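Local coordinates for iron-regulated ABC transporter siderophore-binding protein SirA (PDB 3MWF) that binds the iron(III)-loaded siderophore staphyloferrin B and probably delivers it to a membrane ABC transporter for iron uptake in Staphylococcus aureus, at residues A[10-15]-A[107-112]; A[27-32]-A[44-49]; A[88-93]-A[111-116]. One frame throughout, in Å; residues are numbered along the deposited sequence. Where two conformers were deposited one is given.

In the fold
Interactions 1 and 3 lie side by side, because strands 107-110 and 86-90 are neighbours in the six-stranded sheet and both contacts use Asp111, which is exposed; both are partly buried. Interaction 2 is buried, where the start of helix 29-37 meets the chain after strand 44-45 in the same sheet. In interaction 1, at the outer strand, a hydrogen-bond network centred on a histidine attaches the N-terminal hairpin. Interactions 2 and 3 both reach the siderophore: interaction 2 through an indole backed by a glutamine amide, plus a valine-leucine contact, and interaction 3 through an arginine flanked by valines that also touch the ligand. Tyr28 OH, bonded to Thr110 OG1, ties interaction 2 to interaction 1.

Interaction 1: A[10-15]-A[107-112]; sequences HAMGTT and TVSTDT
His10 lays its imidazole against strand 107-110 and is enclosed on both faces. Val108 CA sits 3.9 Å from the centroid of the His10 ring, almost exactly on the ring normal, a CH-pi contact, and the carbonyl oxygen of Gly13 covers the opposite face. The His10 side chain reaches this place with CG between its backbone N and carbonyl carbon (chi1 55°), and it crosses that of Val108 at about a right angle.

Hydrogen bonds run through the ring and on to the strand. The ring accepts at one nitrogen, His10 ND1, from Met12 N at 3.2 Å, although this donor lies 36° out of the ring plane. At the other, His10 NE2 donates to Thr15 OG1 over 2.8 Å, and Thr15 OG1 in turn donates to Thr107 O at 2.7 Å. A water adds to the grip on Thr15, giving a proton to OG1 while accepting from Thr107 N. Thr107 O also receives a bond from Tyr98 OH. A backbone bond joins Ala11 N to Ser109 O at 2.8 Å with an N-H...O angle of 158°.

Close packing is slighter. The methyl Ala11 CB lies against a carboxylate oxygen, Asp111 OD1, at 3.2 Å, Met12 CG rests 3.9 Å from Ser109 CB, and Thr15 CB touches Val108 CG1. Residues 10 to 13 form a type I turn linking the strands 6-10 and 13-17, so the contact fixes this hairpin to the outermost strand of the six-stranded sheet.

One ring nitrogen accepting and the other donating is consistent with a neutral imidazole carrying its proton on NE2. Three bonds grip Thr15 OG1, two accepted and one donated, which sets the direction of the hydroxyl and links ring, hairpin and strand.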
loop_
_atom_site.group_PDB
_atom_site.type_symbol
_atom_site.label_atom_id
_atom_site.label_comp_id
_atom_site.label_asym_id
_atom_site.label_seq_id
_atom_site.Cartn_x
_atom_site.Cartn_y
_atom_site.Cartn_z
ATOM N N HIS A 10 13.371 13.838 -7.612
ATOM C CA HIS A 10 12.692 12.651 -7.095
ATOM C C HIS A 10 13.709 11.753 -6.415
ATOM O O HIS A 10 14.867 12.166 -6.209
ATOM C CB HIS A 10 11.936 11.935 -8.235
ATOM C CG HIS A 10 12.808 11.590 -9.395
ATOM N ND1 HIS A 10 13.574 10.447 -9.430
ATOM C CD2 HIS A 10 13.068 12.258 -10.544
ATOM C CE1 HIS A 10 14.269 10.421 -10.558
ATOM N NE2 HIS A 10 13.981 11.511 -11.248
ATOM N N ALA A 11 13.300 10.537 -6.050
ATOM C CA ALA A 11 14.155 9.687 -5.228
ATOM C C ALA A 11 15.452 9.241 -5.889
ATOM O O ALA A 11 16.397 8.881 -5.198
ATOM C CB ALA A 11 13.353 8.449 -4.700
ATOM N N MET A 12 15.500 9.269 -7.220
ATOM C CA MET A 12 16.670 8.786 -7.920
ATOM C C MET A 12 17.431 9.877 -8.660
ATOM O O MET A 12 18.331 9.579 -9.443
ATOM C CB MET A 12 16.291 7.665 -8.884
ATOM C CG MET A 12 16.021 6.343 -8.214
ATOM S SD MET A 12 17.505 5.689 -7.418
ATOM C CE MET A 12 18.591 5.327 -8.826
ATOM N N GLY A 13 17.089 11.127 -8.405
ATOM C CA GLY A 13 17.818 12.233 -9.033
ATOM C C GLY A 13 16.881 13.255 -9.618
ATOM O O GLY A 13 15.788 13.470 -9.099
ATOM N N THR A 14 17.328 13.904 -10.696
ATOM C CA THR A 14 16.533 14.912 -11.386
ATOM C C THR A 14 16.170 14.455 -12.795
ATOM O O THR A 14 17.023 13.935 -13.525
ATOM C CB THR A 14 17.344 16.234 -11.488
ATOM O OG1 THR A 14 17.604 16.714 -10.159
ATOM C CG2 THR A 14 16.598 17.275 -12.282
ATOM N N THR A 15 14.912 14.677 -13.176
ATOM C CA THR A 15 14.411 14.284 -14.502
ATOM C C THR A 15 13.733 15.442 -15.201
ATOM O O THR A 15 12.904 16.112 -14.598
ATOM C CB THR A 15 13.428 13.067 -14.386
ATOM O OG1 THR A 15 14.177 11.925 -13.986
ATOM C CG2 THR A 15 12.757 12.744 -15.716
ATOM N N THR A 107 12.040 9.292 -16.463
ATOM C CA THR A 107 11.614 8.359 -15.431
ATOM C C THR A 107 11.657 9.093 -14.091
ATOM O O THR A 107 12.674 9.715 -13.738
ATOM C CB THR A 107 12.548 7.140 -15.364
ATOM O OG1 THR A 107 12.484 6.419 -16.590
ATOM C CG2 THR A 107 12.135 6.192 -14.207
ATOM N N VAL A 108 10.548 9.037 -13.363
ATOM C CA VAL A 108 10.507 9.626 -12.016
ATOM C C VAL A 108 10.280 8.504 -11.015
ATOM O O VAL A 108 9.679 7.478 -11.346
ATOM C CB VAL A 108 9.435 10.732 -11.900
ATOM C CG1 VAL A 108 9.767 11.858 -12.888
ATOM C CG2 VAL A 108 8.014 10.177 -12.202
ATOM N N SER A 109 10.809 8.661 -9.798
ATOM C CA SER A 109 10.829 7.550 -8.814
ATOM C C SER A 109 10.510 8.018 -7.388
ATOM O O SER A 109 11.095 8.997 -6.916
ATOM C CB SER A 109 12.221 6.903 -8.820
ATOM O OG SER A 109 12.292 5.756 -7.976
ATOM N N THR A 110 9.596 7.325 -6.697
ATOM C CA THR A 110 9.420 7.521 -5.256
ATOM C C THR A 110 10.358 6.553 -4.561
ATOM O O THR A 110 10.896 5.637 -5.172
ATOM C CB THR A 110 8.011 7.139 -4.818
ATOM O OG1 THR A 110 7.701 5.863 -5.410
ATOM C CG2 THR A 110 6.975 8.182 -5.286
ATOM N N ASP A 111 10.556 6.738 -3.263
ATOM C CA ASP A 111 11.416 5.837 -2.500
ATOM C C ASP A 111 10.816 4.420 -2.453
ATOM O O ASP A 111 11.514 3.418 -2.659
ATOM C CB ASP A 111 11.524 6.337 -1.069
ATOM C CG ASP A 111 12.559 7.437 -0.887
ATOM O OD1 ASP A 111 13.543 7.516 -1.659
ATOM O OD2 ASP A 111 12.415 8.190 0.106
ATOM N N THR A 112 9.527 4.341 -2.135
ATOM C CA THR A 112 8.900 3.016 -2.047
ATOM C C THR A 112 7.547 2.998 -2.736
ATOM O O THR A 112 7.204 3.905 -3.474
ATOM C CB THR A 112 8.788 2.490 -0.598
ATOM O OG1 THR A 112 8.416 1.066 -0.563
ATOM C CG2 THR A 112 7.803 3.353 0.155
HETATM O O HOH W 1 14.936 9.960 -16.167
#

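Interaction 2: A[27-32]-A[44-49]; sequences LYQGAT and GAVESW. With SE8 (5-[(2-{[(3S)-5-{[(2S)-2-amino-2-carboxyethyl]amino}-3-carboxy-3-hydroxy-5-oxopentanoyl]amino}ethyl)amino]-2,5-dioxopentanoic acid), chain C.
Gln29 and Trp49 carry this contact, the glutamine amide lying over one face of the indole with the two planes 39° apart. Gln29 NE2 stands 3.7 Å above the Trp49 ring plane, offset toward the rim, while Gln29 CG comes to 3.3 Å from Trp49 NE1. A bend at chi2 (-64°) swings Gln29 CD back toward the 44-49 chain. From there Gln29 NE2 donates to Glu47 O at 3.0 Å, a nearly straight bond with the acceptor oxygen in the plane of the amide. The amide nitrogen is also bonded to Glu71, which helps to fix its rotation.

The other face of the Trp49 ring belongs to staphyloferrin B: N4 of the siderophore sits 3.3 Å above the plane, and the bound iron(III) is about 5 Å from the side chain.

Nearer strand 44-45, Val46 and Leu27 cross at about a right angle, with Val46 CG1 4.0 Å from Leu27 CD2 and Val46 CG2 against the Leu27 carbonyl group. Thr32 packs on Ala45 CB, and a water bridges Thr32 OG1, itself hydrogen-bonded to Thr26 OG1, to Val46 O. Together these residues join helix 29-37 to strand 44-45 within a beta-alpha-beta unit.

Wedged between an amide and the ligand, the indole is a flat wall of the siderophore pocket, and Gln29, itself held by two acceptors, acts as its second shell.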
loop_
_atom_site.group_PDB
_atom_site.type_symbol
_atom_site.label_atom_id
_atom_site.label_comp_id
_atom_site.label_asym_id
_atom_site.label_seq_id
_atom_site.Cartn_x
_atom_site.Cartn_y
_atom_site.Cartn_z
ATOM N N LEU A 27 5.257 1.309 -12.860
ATOM C CA LEU A 27 6.039 0.123 -12.452
ATOM C C LEU A 27 5.807 -0.352 -11.025
ATOM O O LEU A 27 6.529 -1.211 -10.547
ATOM C CB LEU A 27 7.541 0.378 -12.660
ATOM C CG LEU A 27 7.906 0.692 -14.125
ATOM C CD1 LEU A 27 9.415 0.840 -14.245
ATOM C CD2 LEU A 27 7.434 -0.411 -15.063
ATOM N N TYR A 28 4.816 0.224 -10.346
ATOM C CA TYR A 28 4.317 -0.428 -9.137
ATOM C C TYR A 28 2.810 -0.256 -9.004
ATOM O O TYR A 28 2.249 0.665 -9.575
ATOM C CB TYR A 28 5.063 0.056 -7.887
ATOM C CG TYR A 28 5.046 1.520 -7.570
ATOM C CD1 TYR A 28 6.040 2.370 -8.084
ATOM C CD2 TYR A 28 4.126 2.049 -6.655
ATOM C CE1 TYR A 28 6.075 3.729 -7.721
ATOM C CE2 TYR A 28 4.142 3.403 -6.306
ATOM C CZ TYR A 28 5.143 4.222 -6.814
ATOM O OH TYR A 28 5.202 5.556 -6.477
ATOM N N GLN A 29 2.168 -1.145 -8.236
ATOM C CA GLN A 29 0.700 -1.171 -8.184
ATOM C C GLN A 29 0.103 0.198 -7.888
ATOM O O GLN A 29 -0.863 0.613 -8.520
ATOM C CB GLN A 29 0.252 -2.131 -7.066
ATOM C CG GLN A 29 0.991 -3.482 -7.034
ATOM C CD GLN A 29 0.741 -4.317 -8.272
ATOM O OE1 GLN A 29 -0.399 -4.499 -8.680
ATOM N NE2 GLN A 29 1.821 -4.823 -8.887
ATOM N N GLY A 30 0.647 0.891 -6.887
ATOM C CA GLY A 30 0.048 2.154 -6.443
ATOM C C GLY A 30 0.154 3.237 -7.497
ATOM O O GLY A 30 -0.709 4.084 -7.574
ATOM N N ALA A 31 1.229 3.207 -8.284
ATOM C CA ALA A 31 1.435 4.177 -9.357
ATOM C C ALA A 31 0.361 3.955 -10.420
ATOM O O ALA A 31 -0.221 4.905 -10.948
ATOM C CB ALA A 31 2.840 4.020 -9.946
ATOM N N THR A 32 0.064 2.692 -10.708
ATOM C CA THR A 32 -1.024 2.379 -11.670
ATOM C C THR A 32 -2.361 2.928 -11.199
ATOM O O THR A 32 -3.119 3.546 -11.981
ATOM C CB THR A 32 -1.115 0.878 -11.872
ATOM O OG1 THR A 32 0.165 0.415 -12.313
ATOM C CG2 THR A 32 -2.137 0.547 -12.984
ATOM N N GLY A 44 1.170 1.185 -20.264
ATOM C CA GLY A 44 1.804 -0.030 -19.763
ATOM C C GLY A 44 1.806 -0.028 -18.239
ATOM O O GLY A 44 1.888 1.017 -17.625
ATOM N N ALA A 45 1.706 -1.213 -17.653
ATOM C CA ALA A 45 1.702 -1.366 -16.180
ATOM C C ALA A 45 2.299 -2.686 -15.804
ATOM O O ALA A 45 2.208 -3.661 -16.548
ATOM C CB ALA A 45 0.296 -1.260 -15.622
ATOM N N VAL A 46 2.898 -2.755 -14.614
ATOM C CA VAL A 46 3.277 -4.058 -14.105
ATOM C C VAL A 46 2.010 -4.879 -13.769
ATOM O O VAL A 46 0.945 -4.321 -13.503
ATOM C CB VAL A 46 4.211 -3.965 -12.869
ATOM C CG1 VAL A 46 5.648 -3.485 -13.319
ATOM C CG2 VAL A 46 3.600 -3.081 -11.746
ATOM N N GLU A 47 2.137 -6.196 -13.858
ATOM C CA GLU A 47 1.000 -7.074 -13.535
ATOM C C GLU A 47 0.605 -6.925 -12.060
ATOM O O GLU A 47 1.441 -6.611 -11.218
ATOM C CB GLU A 47 1.332 -8.525 -13.863
ATOM C CG GLU A 47 2.205 -9.221 -12.883
ATOM C CD GLU A 47 2.605 -10.606 -13.329
ATOM O OE1 GLU A 47 2.383 -10.942 -14.510
ATOM O OE2 GLU A 47 3.187 -11.329 -12.498
ATOM N N SER A 48 -0.662 -7.161 -11.760
ATOM C CA SER A 48 -1.124 -7.173 -10.384
ATOM C C SER A 48 -0.518 -8.340 -9.619
ATOM O O SER A 48 -0.167 -9.376 -10.195
ATOM C CB SER A 48 -2.655 -7.242 -10.347
ATOM O OG SER A 48 -3.119 -8.342 -11.142
ATOM N N TRP A 49 -0.417 -8.206 -8.296
ATOM C CA TRP A 49 0.180 -9.253 -7.514
ATOM C C TRP A 49 -0.694 -10.504 -7.436
ATOM O O TRP A 49 -0.185 -11.639 -7.351
ATOM C CB TRP A 49 0.403 -8.772 -6.081
ATOM C CG TRP A 49 1.521 -7.784 -5.875
ATOM C CD1 TRP A 49 1.390 -6.492 -5.457
ATOM C CD2 TRP A 49 2.920 -8.021 -6.046
ATOM N NE1 TRP A 49 2.637 -5.883 -5.383
ATOM C CE2 TRP A 49 3.594 -6.807 -5.711
ATOM C CE3 TRP A 49 3.674 -9.134 -6.427
ATOM C CZ2 TRP A 49 4.992 -6.674 -5.758
ATOM C CZ3 TRP A 49 5.078 -9.008 -6.491
ATOM C CH2 TRP A 49 5.721 -7.782 -6.141
HETATM C C1 SE8 C . 7.777 -9.146 -3.298
HETATM C C2 SE8 C . 6.846 -10.023 -2.508
HETATM C C3 SE8 C . 5.439 -9.973 -3.083
HETATM N N4 SE8 C . 4.815 -8.661 -2.944
HETATM C C5 SE8 C . 4.041 -8.361 -1.921
HETATM C C6 SE8 C . 3.593 -6.924 -1.808
HETATM C C7 SE8 C . 4.659 -6.075 -1.114
HETATM C C8 SE8 C . 4.218 -4.602 -1.190
HETATM C C9 SE8 C . 5.063 -3.646 -0.351
HETATM N N10 SE8 C . 6.366 -3.895 -0.243
HETATM C C11 SE8 C . 7.187 -2.982 0.519
HETATM C C12 SE8 C . 8.256 -2.352 -0.357
HETATM N N13 SE8 C . 9.353 -1.800 0.425
HETATM C C14 SE8 C . 10.406 -2.533 0.896
HETATM C C15 SE8 C . 10.707 -3.871 0.290
HETATM C C16 SE8 C . 9.716 -4.776 0.980
HETATM C C17 SE8 C . 9.220 -5.937 0.177
HETATM C C18 SE8 C . 9.425 -7.220 0.830
HETATM O O19 SE8 C . 8.158 -9.544 -4.430
HETATM O O20 SE8 C . 8.173 -8.084 -2.776
HETATM N N21 SE8 C . 6.853 -9.583 -1.099
HETATM O O22 SE8 C . 3.681 -9.161 -1.079
HETATM C C23 SE8 C . 4.858 -6.549 0.314
HETATM O O24 SE8 C . 4.003 -6.256 1.187
HETATM O O25 SE8 C . 5.883 -7.213 0.612
HETATM O O26 SE8 C . 5.917 -6.282 -1.781
HETATM O O27 SE8 C . 4.529 -2.677 0.180
HETATM O O28 SE8 C . 11.106 -2.161 1.820
HETATM O O29 SE8 C . 8.570 -5.813 -0.866
HETATM O O30 SE8 C . 8.675 -8.145 0.535
HETATM O O31 SE8 C . 10.319 -7.347 1.705
HETATM O O HOH W 2 0.016 -2.196 -11.768
#

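Interaction 3: A[88-93]-A[111-116]; sequences VASKVR and DTVFKF. With SE8 (5-[(2-{[(3S)-5-{[(2S)-2-amino-2-carboxyethyl]amino}-3-carboxy-3-hydroxy-5-oxopentanoyl]amino}ethyl)amino]-2,5-dioxopentanoic acid), chain C.
The Arg93 guanidinium has siderophore atom C12 over one face and C7 at its edge, in plane, while Val113 CG1 meets the group obliquely, 3.8 Å from Arg93 NE. The Phe114 ring carries Thr112 CG2 over the centre of one face, with siderophore O27 at its edge.

Arg93 grips the ligand by its two terminal nitrogens: NH2 donates to O26 at 2.7 Å, and NH1 to O29 at 3.0 Å and, weakly, to O20. NE is taken by a salt bridge to Glu71, which positions the group, and the side chain is about 4 Å from the iron(III).

Beside the arginine, Val92 CG1 and Val113 CG1 touch at 3.7 Å, their side chains at about a right angle. Val92 CG2 and Val113 CG2 turn to the siderophore, the first 3.5 Å from C15 and the second 3.4 Å from O27. Val92 N donates to Asp111 O at 3.1 Å, and Ser90 OG caps the short helix by accepting from Arg93 N.

The contact thus joins the end of strand 86-90 and helix 91-94 to the loop between strand 107-110 and helix 116-127, at the ligand-facing end of the sheet.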
loop_
_atom_site.group_PDB
_atom_site.type_symbol
_atom_site.label_atom_id
_atom_site.label_comp_id
_atom_site.label_asym_id
_atom_site.label_seq_id
_atom_site.Cartn_x
_atom_site.Cartn_y
_atom_site.Cartn_z
ATOM N N VAL A 88 6.994 5.716 -14.331
ATOM C CA VAL A 88 6.963 5.953 -12.883
ATOM C C VAL A 88 7.527 4.692 -12.197
ATOM O O VAL A 88 6.980 3.581 -12.332
ATOM C CB VAL A 88 5.517 6.255 -12.343
ATOM C CG1 VAL A 88 5.529 6.498 -10.830
ATOM C CG2 VAL A 88 4.907 7.477 -13.046
ATOM N N ALA A 89 8.632 4.881 -11.479
ATOM C CA ALA A 89 9.414 3.784 -10.914
ATOM C C ALA A 89 9.509 4.013 -9.414
ATOM O O ALA A 89 9.013 5.025 -8.921
ATOM C CB ALA A 89 10.835 3.757 -11.518
ATOM N N SER A 90 10.120 3.056 -8.724
ATOM C CA SER A 90 10.430 3.195 -7.293
ATOM C C SER A 90 11.888 2.793 -7.064
ATOM O O SER A 90 12.436 1.941 -7.788
ATOM C CB SER A 90 9.487 2.310 -6.447
ATOM O OG SER A 90 9.733 0.921 -6.662
ATOM N N LYS A 91 12.510 3.374 -6.041
ATOM C CA LYS A 91 13.868 2.973 -5.683
ATOM C C LYS A 91 13.831 1.527 -5.193
ATOM O O LYS A 91 14.661 0.701 -5.570
ATOM C CB LYS A 91 14.445 3.940 -4.629
ATOM C CG LYS A 91 15.915 3.716 -4.250
ATOM C CD LYS A 91 16.474 5.044 -3.741
ATOM C CE LYS A 91 17.111 4.935 -2.355
ATOM N NZ LYS A 91 18.430 4.206 -2.380
ATOM N N VAL A 92 12.820 1.183 -4.389
ATOM C CA VAL A 92 12.799 -0.166 -3.865
ATOM C C VAL A 92 12.777 -1.268 -4.956
ATOM O O VAL A 92 13.483 -2.274 -4.843
ATOM C CB VAL A 92 11.708 -0.357 -2.786
ATOM C CG1 VAL A 92 10.316 -0.221 -3.375
ATOM C CG2 VAL A 92 11.914 -1.702 -2.127
ATOM N N ARG A 93 11.993 -1.081 -6.013
ATOM C CA ARG A 93 11.942 -2.099 -7.059
ATOM C C ARG A 93 13.008 -1.916 -8.131
ATOM O O ARG A 93 13.542 -2.898 -8.636
ATOM C CB ARG A 93 10.587 -2.102 -7.765
ATOM C CG ARG A 93 9.360 -2.257 -6.838
ATOM C CD ARG A 93 9.423 -3.506 -6.028
ATOM N NE ARG A 93 8.167 -3.640 -5.300
ATOM C CZ ARG A 93 8.000 -4.419 -4.242
ATOM N NH1 ARG A 93 9.016 -5.123 -3.759
ATOM N NH2 ARG A 93 6.801 -4.487 -3.667
ATOM N N ASP A 111 10.556 6.738 -3.263
ATOM C CA ASP A 111 11.416 5.837 -2.500
ATOM C C ASP A 111 10.816 4.420 -2.453
ATOM O O ASP A 111 11.514 3.418 -2.659
ATOM C CB ASP A 111 11.524 6.337 -1.069
ATOM C CG ASP A 111 12.559 7.437 -0.887
ATOM O OD1 ASP A 111 13.543 7.516 -1.659
ATOM O OD2 ASP A 111 12.415 8.190 0.106
ATOM N N THR A 112 9.527 4.341 -2.135
ATOM C CA THR A 112 8.900 3.016 -2.047
ATOM C C THR A 112 7.547 2.998 -2.736
ATOM O O THR A 112 7.204 3.905 -3.474
ATOM C CB THR A 112 8.788 2.490 -0.598
ATOM O OG1 THR A 112 8.416 1.066 -0.563
ATOM C CG2 THR A 112 7.803 3.353 0.155
ATOM N N VAL A 113 6.794 1.935 -2.471
ATOM C CA VAL A 113 5.620 1.661 -3.288
ATOM C C VAL A 113 4.316 1.975 -2.570
ATOM O O VAL A 113 3.263 1.918 -3.193
ATOM C CB VAL A 113 5.593 0.181 -3.782
ATOM C CG1 VAL A 113 6.846 -0.131 -4.612
ATOM C CG2 VAL A 113 5.428 -0.808 -2.577
ATOM N N PHE A 114 4.389 2.208 -1.260
ATOM C CA PHE A 114 3.143 2.243 -0.458
ATOM C C PHE A 114 2.765 3.624 0.067
ATOM O O PHE A 114 1.679 3.776 0.689
ATOM C CB PHE A 114 3.189 1.218 0.702
ATOM C CG PHE A 114 4.365 1.394 1.619
ATOM C CD1 PHE A 114 4.409 2.469 2.537
ATOM C CD2 PHE A 114 5.432 0.501 1.572
ATOM C CE1 PHE A 114 5.532 2.641 3.374
ATOM C CE2 PHE A 114 6.536 0.628 2.398
ATOM C CZ PHE A 114 6.593 1.710 3.328
ATOM N N LYS A 115 3.635 4.618 -0.162
ATOM C CA LYS A 115 3.326 5.988 0.325
ATOM C C LYS A 115 2.505 6.714 -0.736
ATOM O O LYS A 115 3.028 7.532 -1.527
ATOM C CB LYS A 115 4.601 6.754 0.703
ATOM C CG LYS A 115 5.386 6.103 1.866
ATOM C CD LYS A 115 6.730 6.832 2.094
ATOM C CE LYS A 115 7.552 6.177 3.233
ATOM N NZ LYS A 115 7.119 6.654 4.572
ATOM N N PHE A 116 1.211 6.384 -0.765
ATOM C CA PHE A 116 0.360 6.754 -1.897
ATOM C C PHE A 116 0.212 8.282 -2.004
ATOM O O PHE A 116 -0.029 8.803 -3.092
ATOM C CB PHE A 116 -0.992 6.043 -1.806
ATOM C CG PHE A 116 -1.893 6.621 -0.741
ATOM C CD1 PHE A 116 -1.813 6.173 0.576
ATOM C CD2 PHE A 116 -2.794 7.641 -1.066
ATOM C CE1 PHE A 116 -2.626 6.721 1.574
ATOM C CE2 PHE A 116 -3.607 8.211 -0.075
ATOM C CZ PHE A 116 -3.521 7.739 1.252
HETATM C C1 SE8 C . 7.777 -9.146 -3.298
HETATM C C2 SE8 C . 6.846 -10.023 -2.508
HETATM C C3 SE8 C . 5.439 -9.973 -3.083
HETATM N N4 SE8 C . 4.815 -8.661 -2.944
HETATM C C5 SE8 C . 4.041 -8.361 -1.921
HETATM C C6 SE8 C . 3.593 -6.924 -1.808
HETATM C C7 SE8 C . 4.659 -6.075 -1.114
HETATM C C8 SE8 C . 4.218 -4.602 -1.190
HETATM C C9 SE8 C . 5.063 -3.646 -0.351
HETATM N N10 SE8 C . 6.366 -3.895 -0.243
HETATM C C11 SE8 C . 7.187 -2.982 0.519
HETATM C C12 SE8 C . 8.256 -2.352 -0.357
HETATM N N13 SE8 C . 9.353 -1.800 0.425
HETATM C C14 SE8 C . 10.406 -2.533 0.896
HETATM C C15 SE8 C . 10.707 -3.871 0.290
HETATM C C16 SE8 C . 9.716 -4.776 0.980
HETATM C C17 SE8 C . 9.220 -5.937 0.177
HETATM C C18 SE8 C . 9.425 -7.220 0.830
HETATM O O19 SE8 C . 8.158 -9.544 -4.430
HETATM O O20 SE8 C . 8.173 -8.084 -2.776
HETATM N N21 SE8 C . 6.853 -9.583 -1.099
HETATM O O22 SE8 C . 3.681 -9.161 -1.079
HETATM C C23 SE8 C . 4.858 -6.549 0.314
HETATM O O24 SE8 C . 4.003 -6.256 1.187
HETATM O O25 SE8 C . 5.883 -7.213 0.612
HETATM O O26 SE8 C . 5.917 -6.282 -1.781
HETATM O O27 SE8 C . 4.529 -2.677 0.180
HETATM O O28 SE8 C . 11.106 -2.161 1.820
HETATM O O29 SE8 C . 8.570 -5.813 -0.866
HETATM O O30 SE8 C . 8.675 -8.145 0.535
HETATM O O31 SE8 C . 10.319 -7.347 1.705
#